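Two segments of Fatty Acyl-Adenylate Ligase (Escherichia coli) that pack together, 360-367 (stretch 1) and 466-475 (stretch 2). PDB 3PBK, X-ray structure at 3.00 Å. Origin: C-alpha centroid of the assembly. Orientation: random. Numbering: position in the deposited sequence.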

ATOM      1  N   ASP A 360     -15.131 -13.046 -20.830  1.00 17.00           N
ATOM      2  CA  ASP A 360     -15.851 -12.261 -21.830  1.00 17.74           C
ATOM      3  C   ASP A 360     -16.094 -10.892 -21.195  1.00 17.99           C
ATOM      4  O   ASP A 360     -16.732 -10.795 -20.144  1.00 17.67           O
ATOM      5  CB  ASP A 360     -17.177 -12.931 -22.211  1.00 17.43           C
ATOM      6  CG  ASP A 360     -17.848 -12.287 -23.429  1.00 18.92           C
ATOM      7  OD1 ASP A 360     -17.765 -11.056 -23.599  1.00 19.11           O
ATOM      8  OD2 ASP A 360     -18.477 -13.019 -24.224  1.00 19.97           O
ATOM      9  N   ARG A 361     -15.570  -9.836 -21.803  1.00 17.68           N
ATOM     10  CA  ARG A 361     -15.698  -8.528 -21.181  1.00 18.13           C
ATOM     11  C   ARG A 361     -17.149  -8.040 -21.152  1.00 18.79           C
ATOM     12  O   ARG A 361     -17.603  -7.484 -20.146  1.00 18.77           O
ATOM     13  CB  ARG A 361     -14.767  -7.485 -21.812  1.00 18.12           C
ATOM     14  CG  ARG A 361     -15.121  -6.079 -21.372  1.00 18.79           C
ATOM     15  CD  ARG A 361     -13.970  -5.109 -21.415  1.00 19.46           C
ATOM     16  NE  ARG A 361     -13.575  -4.691 -22.762  1.00 20.21           N
ATOM     17  CZ  ARG A 361     -14.389  -4.163 -23.674  1.00 20.31           C
ATOM     18  NH1 ARG A 361     -15.690  -4.011 -23.422  1.00 20.35           N
ATOM     19  NH2 ARG A 361     -13.894  -3.808 -24.855  1.00 20.46           N
ATOM     20  N   ASP A 362     -17.877  -8.262 -22.244  1.00 18.92           N
ATOM     21  CA  ASP A 362     -19.278  -7.842 -22.331  1.00 19.02           C
ATOM     22  C   ASP A 362     -20.177  -8.554 -21.308  1.00 18.53           C
ATOM     23  O   ASP A 362     -21.128  -7.968 -20.787  1.00 18.61           O
ATOM     24  CB  ASP A 362     -19.805  -8.007 -23.762  1.00 18.63           C
ATOM     25  CG  ASP A 362     -19.048  -7.145 -24.758  1.00 19.93           C
ATOM     26  OD1 ASP A 362     -18.862  -5.935 -24.475  1.00 20.40           O
ATOM     27  OD2 ASP A 362     -18.626  -7.675 -25.811  1.00 20.22           O
ATOM     28  N   ILE A 363     -19.879  -9.809 -21.003  1.00 17.55           N
ATOM     29  CA  ILE A 363     -20.664 -10.489 -19.988  1.00 17.95           C
ATOM     30  C   ILE A 363     -20.416  -9.900 -18.594  1.00 17.98           C
ATOM     31  O   ILE A 363     -21.296  -9.887 -17.740  1.00 17.96           O
ATOM     32  CB  ILE A 363     -20.411 -11.994 -20.004  1.00 17.42           C
ATOM     33  CG1 ILE A 363     -20.853 -12.565 -21.344  1.00 17.58           C
ATOM     34  CG2 ILE A 363     -21.170 -12.673 -18.886  1.00 15.99           C
ATOM     35  CD1 ILE A 363     -21.248 -13.996 -21.258  1.00 16.39           C
ATOM     36  N   LEU A 364     -19.213  -9.395 -18.375  1.00 17.92           N
ATOM     37  CA  LEU A 364     -18.869  -8.758 -17.115  1.00 17.79           C
ATOM     38  C   LEU A 364     -19.548  -7.385 -16.988  1.00 18.62           C
ATOM     39  O   LEU A 364     -20.211  -7.082 -15.995  1.00 18.98           O
ATOM     40  CB  LEU A 364     -17.349  -8.595 -17.042  1.00 18.25           C
ATOM     41  CG  LEU A 364     -16.738  -8.129 -15.726  1.00 18.70           C
ATOM     42  CD1 LEU A 364     -16.395  -9.345 -14.902  1.00 18.01           C
ATOM     43  CD2 LEU A 364     -15.499  -7.267 -15.952  1.00 18.49           C
ATOM     44  N   GLU A 365     -19.376  -6.553 -18.005  1.00 18.90           N
ATOM     45  CA  GLU A 365     -19.933  -5.212 -17.988  1.00 18.77           C
ATOM     46  C   GLU A 365     -21.450  -5.219 -17.895  1.00 18.73           C
ATOM     47  O   GLU A 365     -22.020  -4.446 -17.133  1.00 19.59           O
ATOM     48  CB  GLU A 365     -19.467  -4.434 -19.221  1.00 19.53           C
ATOM     49  CG  GLU A 365     -17.953  -4.265 -19.254  1.00 19.99           C
ATOM     50  CD  GLU A 365     -17.420  -3.497 -20.466  1.00 21.49           C
ATOM     51  OE1 GLU A 365     -18.159  -3.294 -21.469  1.00 21.43           O
ATOM     52  OE2 GLU A 365     -16.228  -3.109 -20.403  1.00 22.19           O
ATOM     53  N   TYR A 366     -22.101  -6.104 -18.647  1.00 18.60           N
ATOM     54  CA  TYR A 366     -23.559  -6.073 -18.778  1.00 18.54           C
ATOM     55  C   TYR A 366     -24.328  -6.969 -17.793  1.00 18.61           C
ATOM     56  O   TYR A 366     -25.469  -6.673 -17.425  1.00 18.32           O
ATOM     57  CB  TYR A 366     -23.979  -6.379 -20.218  1.00 18.09           C
ATOM     58  CG  TYR A 366     -23.731  -5.248 -21.208  1.00 18.97           C
ATOM     59  CD1 TYR A 366     -22.545  -5.181 -21.940  1.00 19.48           C
ATOM     60  CD2 TYR A 366     -24.686  -4.260 -21.429  1.00 18.79           C
ATOM     61  CE1 TYR A 366     -22.315  -4.154 -22.853  1.00 19.97           C
ATOM     62  CE2 TYR A 366     -24.469  -3.236 -22.344  1.00 19.02           C
ATOM     63  CZ  TYR A 366     -23.278  -3.184 -23.055  1.00 19.66           C
ATOM     64  OH  TYR A 366     -23.044  -2.169 -23.966  1.00 18.93           O
ATOM     65  N   GLN A 367     -23.705  -8.053 -17.351  1.00 18.90           N
ATOM     66  CA  GLN A 367     -24.401  -9.026 -16.506  1.00 18.98           C
ATOM     67  C   GLN A 367     -23.652  -9.332 -15.209  1.00 18.00           C
ATOM     68  O   GLN A 367     -24.002 -10.261 -14.477  1.00 17.32           O
ATOM     69  CB  GLN A 367     -24.664 -10.309 -17.302  1.00 17.88           C
ATOM     70  CG  GLN A 367     -25.392 -10.038 -18.607  1.00 18.15           C
ATOM     71  CD  GLN A 367     -25.396 -11.223 -19.544  1.00 18.91           C
ATOM     72  OE1 GLN A 367     -25.366 -12.376 -19.105  1.00 18.68           O
ATOM     73  NE2 GLN A 367     -25.446 -10.949 -20.849  1.00 18.82           N
ATOM     74  N   ARG A 466     -25.978   3.612 -17.663  1.00 27.40           N
ATOM     75  CA  ARG A 466     -27.258   2.923 -17.818  1.00 27.98           C
ATOM     76  C   ARG A 466     -27.069   1.469 -18.207  1.00 27.16           C
ATOM     77  O   ARG A 466     -26.589   1.169 -19.304  1.00 28.17           O
ATOM     78  CB  ARG A 466     -28.136   3.621 -18.862  1.00 31.82           C
ATOM     79  CG  ARG A 466     -28.771   4.901 -18.367  1.00 37.29           C
ATOM     80  CD  ARG A 466     -29.410   5.703 -19.488  1.00 39.19           C
ATOM     81  NE  ARG A 466     -29.505   7.112 -19.112  1.00 42.80           N
ATOM     82  CZ  ARG A 466     -30.381   7.972 -19.621  1.00 43.77           C
ATOM     83  NH1 ARG A 466     -31.256   7.567 -20.535  1.00 43.32           N
ATOM     84  NH2 ARG A 466     -30.384   9.238 -19.210  1.00 44.29           N
ATOM     85  N   GLY A 467     -27.426   0.565 -17.304  1.00 25.22           N
ATOM     86  CA  GLY A 467     -27.468  -0.840 -17.649  1.00 25.11           C
ATOM     87  C   GLY A 467     -26.152  -1.570 -17.875  1.00 24.27           C
ATOM     88  O   GLY A 467     -26.166  -2.775 -18.133  1.00 23.89           O
ATOM     89  N   ARG A 468     -25.022  -0.875 -17.797  1.00 23.14           N
ATOM     90  CA  ARG A 468     -23.745  -1.580 -17.758  1.00 21.61           C
ATOM     91  C   ARG A 468     -22.629  -0.839 -17.029  1.00 21.37           C
ATOM     92  O   ARG A 468     -22.630   0.386 -16.940  1.00 22.36           O
ATOM     93  CB  ARG A 468     -23.308  -2.067 -19.150  1.00 21.37           C
ATOM     94  CG  ARG A 468     -23.045  -1.000 -20.200  1.00 21.62           C
ATOM     95  CD  ARG A 468     -21.607  -0.521 -20.176  1.00 21.25           C
ATOM     96  NE  ARG A 468     -20.665  -1.182 -21.085  1.00 20.95           N
ATOM     97  CZ  ARG A 468     -20.366  -0.746 -22.310  1.00 20.69           C
ATOM     98  NH1 ARG A 468     -20.988   0.315 -22.811  1.00 19.62           N
ATOM     99  NH2 ARG A 468     -19.454  -1.379 -23.041  1.00 19.76           N
ATOM    100  N   ASN A 469     -21.699  -1.613 -16.481  1.00 20.25           N
ATOM    101  CA  ASN A 469     -20.566  -1.074 -15.751  1.00 20.98           C
ATOM    102  C   ASN A 469     -19.303  -1.218 -16.575  1.00 21.15           C
ATOM    103  O   ASN A 469     -19.092  -2.249 -17.197  1.00 21.60           O
ATOM    104  CB  ASN A 469     -20.369  -1.829 -14.435  1.00 20.73           C
ATOM    105  CG  ASN A 469     -21.666  -2.078 -13.707  1.00 20.50           C
ATOM    106  OD1 ASN A 469     -22.380  -1.140 -13.326  1.00 20.22           O
ATOM    107  ND2 ASN A 469     -21.983  -3.353 -13.503  1.00 19.78           N
ATOM    108  N   ILE A 470     -18.453  -0.196 -16.568  1.00 21.27           N
ATOM    109  CA  ILE A 470     -17.154  -0.287 -17.227  1.00 20.98           C
ATOM    110  C   ILE A 470     -16.018  -0.076 -16.222  1.00 20.92           C
ATOM    111  O   ILE A 470     -16.076   0.843 -15.410  1.00 20.96           O
ATOM    112  CB  ILE A 470     -17.049   0.738 -18.371  1.00 21.03           C
ATOM    113  CG1 ILE A 470     -18.236   0.574 -19.314  1.00 21.40           C
ATOM    114  CG2 ILE A 470     -15.740   0.580 -19.135  1.00 20.36           C
ATOM    115  CD1 ILE A 470     -18.249   1.559 -20.461  1.00 21.61           C
ATOM    116  N   TRP A 471     -14.994  -0.926 -16.268  1.00 20.29           N
ATOM    117  CA  TRP A 471     -13.823  -0.741 -15.411  1.00 19.51           C
ATOM    118  C   TRP A 471     -12.874   0.342 -15.916  1.00 19.56           C
ATOM    119  O   TRP A 471     -12.207   0.158 -16.925  1.00 19.84           O
ATOM    120  CB  TRP A 471     -13.081  -2.060 -15.221  1.00 19.02           C
ATOM    121  CG  TRP A 471     -13.713  -2.888 -14.167  1.00 18.71           C
ATOM    122  CD1 TRP A 471     -13.212  -3.161 -12.932  1.00 17.70           C
ATOM    123  CD2 TRP A 471     -14.994  -3.517 -14.234  1.00 19.01           C
ATOM    124  NE1 TRP A 471     -14.094  -3.936 -12.228  1.00 17.79           N
ATOM    125  CE2 TRP A 471     -15.199  -4.170 -13.003  1.00 18.14           C
ATOM    126  CE3 TRP A 471     -15.983  -3.607 -15.220  1.00 19.71           C
ATOM    127  CZ2 TRP A 471     -16.353  -4.903 -12.729  1.00 18.17           C
ATOM    128  CZ3 TRP A 471     -17.128  -4.339 -14.949  1.00 19.87           C
ATOM    129  CH2 TRP A 471     -17.302  -4.979 -13.712  1.00 19.43           C
ATOM    130  N   PRO A 472     -12.792   1.469 -15.191  1.00 20.17           N
ATOM    131  CA  PRO A 472     -12.065   2.657 -15.645  1.00 20.22           C
ATOM    132  C   PRO A 472     -10.717   2.297 -16.248  1.00 20.13           C
ATOM    133  O   PRO A 472     -10.294   2.925 -17.211  1.00 19.97           O
ATOM    134  CB  PRO A 472     -11.866   3.444 -14.349  1.00 20.81           C
ATOM    135  CG  PRO A 472     -12.035   2.425 -13.262  1.00 20.92           C
ATOM    136  CD  PRO A 472     -13.156   1.604 -13.775  1.00 20.63           C
ATOM    137  N   GLN A 473     -10.068   1.280 -15.694  1.00 20.21           N
ATOM    138  CA  GLN A 473      -8.745   0.868 -16.145  1.00 20.14           C
ATOM    139  C   GLN A 473      -8.733   0.230 -17.534  1.00 20.29           C
ATOM    140  O   GLN A 473      -7.685   0.199 -18.192  1.00 20.81           O
ATOM    141  CB  GLN A 473      -8.101  -0.087 -15.134  1.00 20.98           C
ATOM    142  CG  GLN A 473      -8.765  -1.466 -15.044  1.00 20.22           C
ATOM    143  CD  GLN A 473      -9.621  -1.654 -13.793  1.00 19.63           C
ATOM    144  OE1 GLN A 473     -10.352  -0.749 -13.369  1.00 19.60           O
ATOM    145  NE2 GLN A 473      -9.535  -2.842 -13.199  1.00 18.72           N
ATOM    146  N   ASP A 474      -9.877  -0.298 -17.969  1.00 19.80           N
ATOM    147  CA  ASP A 474     -10.004  -0.864 -19.311  1.00 19.46           C
ATOM    148  C   ASP A 474      -9.989   0.250 -20.355  1.00 20.90           C
ATOM    149  O   ASP A 474      -9.538   0.050 -21.485  1.00 21.40           O
ATOM    150  CB  ASP A 474     -11.294  -1.667 -19.452  1.00 19.27           C
ATOM    151  CG  ASP A 474     -11.226  -3.012 -18.758  1.00 21.18           C
ATOM    152  OD1 ASP A 474     -10.124  -3.381 -18.293  1.00 21.41           O
ATOM    153  OD2 ASP A 474     -12.277  -3.700 -18.676  1.00 21.45           O
ATOM    154  N   ILE A 475     -10.502   1.417 -19.972  1.00 20.65           N
ATOM    155  CA  ILE A 475     -10.514   2.579 -20.842  1.00 19.49           C
ATOM    156  C   ILE A 475      -9.171   3.279 -20.773  1.00 20.20           C
ATOM    157  O   ILE A 475      -8.623   3.656 -21.800  1.00 21.04           O
ATOM    158  CB  ILE A 475     -11.636   3.553 -20.461  1.00 20.30           C
ATOM    159  CG1 ILE A 475     -12.983   2.997 -20.912  1.00 20.93           C
ATOM    160  CG2 ILE A 475     -11.411   4.942 -21.076  1.00 20.72           C
ATOM    161  CD1 ILE A 475     -14.126   3.964 -20.725  1.00 22.19           C
TER

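The helix 361-367 lies across the strand 468-470 at 120°, their axes approaching to 5.8 Å. One backbone hydrogen bond ties them: Asn-469 N donates to Glu-365 O at 2.9 Å, nearly straight at 168°. Near the C-terminal end of a helix such a carbonyl lacks a partner from a further turn, so it can accept from a strand amide.

Glu-365 is the hub. With chi1 m and chi2 t, its extended side chain carries the carboxylate between two arginines. OE1 receives Arg-468 NH2 at 2.8 Å, a salt bridge along the guanidinium edge, while OE2 takes a weak hydrogen bond from Arg-361 NH1 at 3.2 Å, one helical turn back. Asp-474 OD2 lies 4.4 Å from Glu-365 OE2, a like-charge approach; Arg-361, whose NE is 4.4 Å from that OD2, supplies positive charge near both.

Arg-468 reaches Glu-365 by folding, with chi1 and chi2 both p and chi3 at 94°. Its CA-to-CB bond points toward the helix, which sets CB over the face of the Tyr-366 ring, 3.7 Å from the centroid, a CH-pi contact; chi1 p then brings CG to 3.4 Å from Tyr-366 CE2. A long side chain, greasy at its base and charged at its tip, suits both partners.

Leu-364, with chi1 t and chi2 at 91°, between wells, holds CD2 over the face of Trp-471, 3.7 Å from the centroid of the six-membered ring. The flat indole offers this methyl a broad apolar surface.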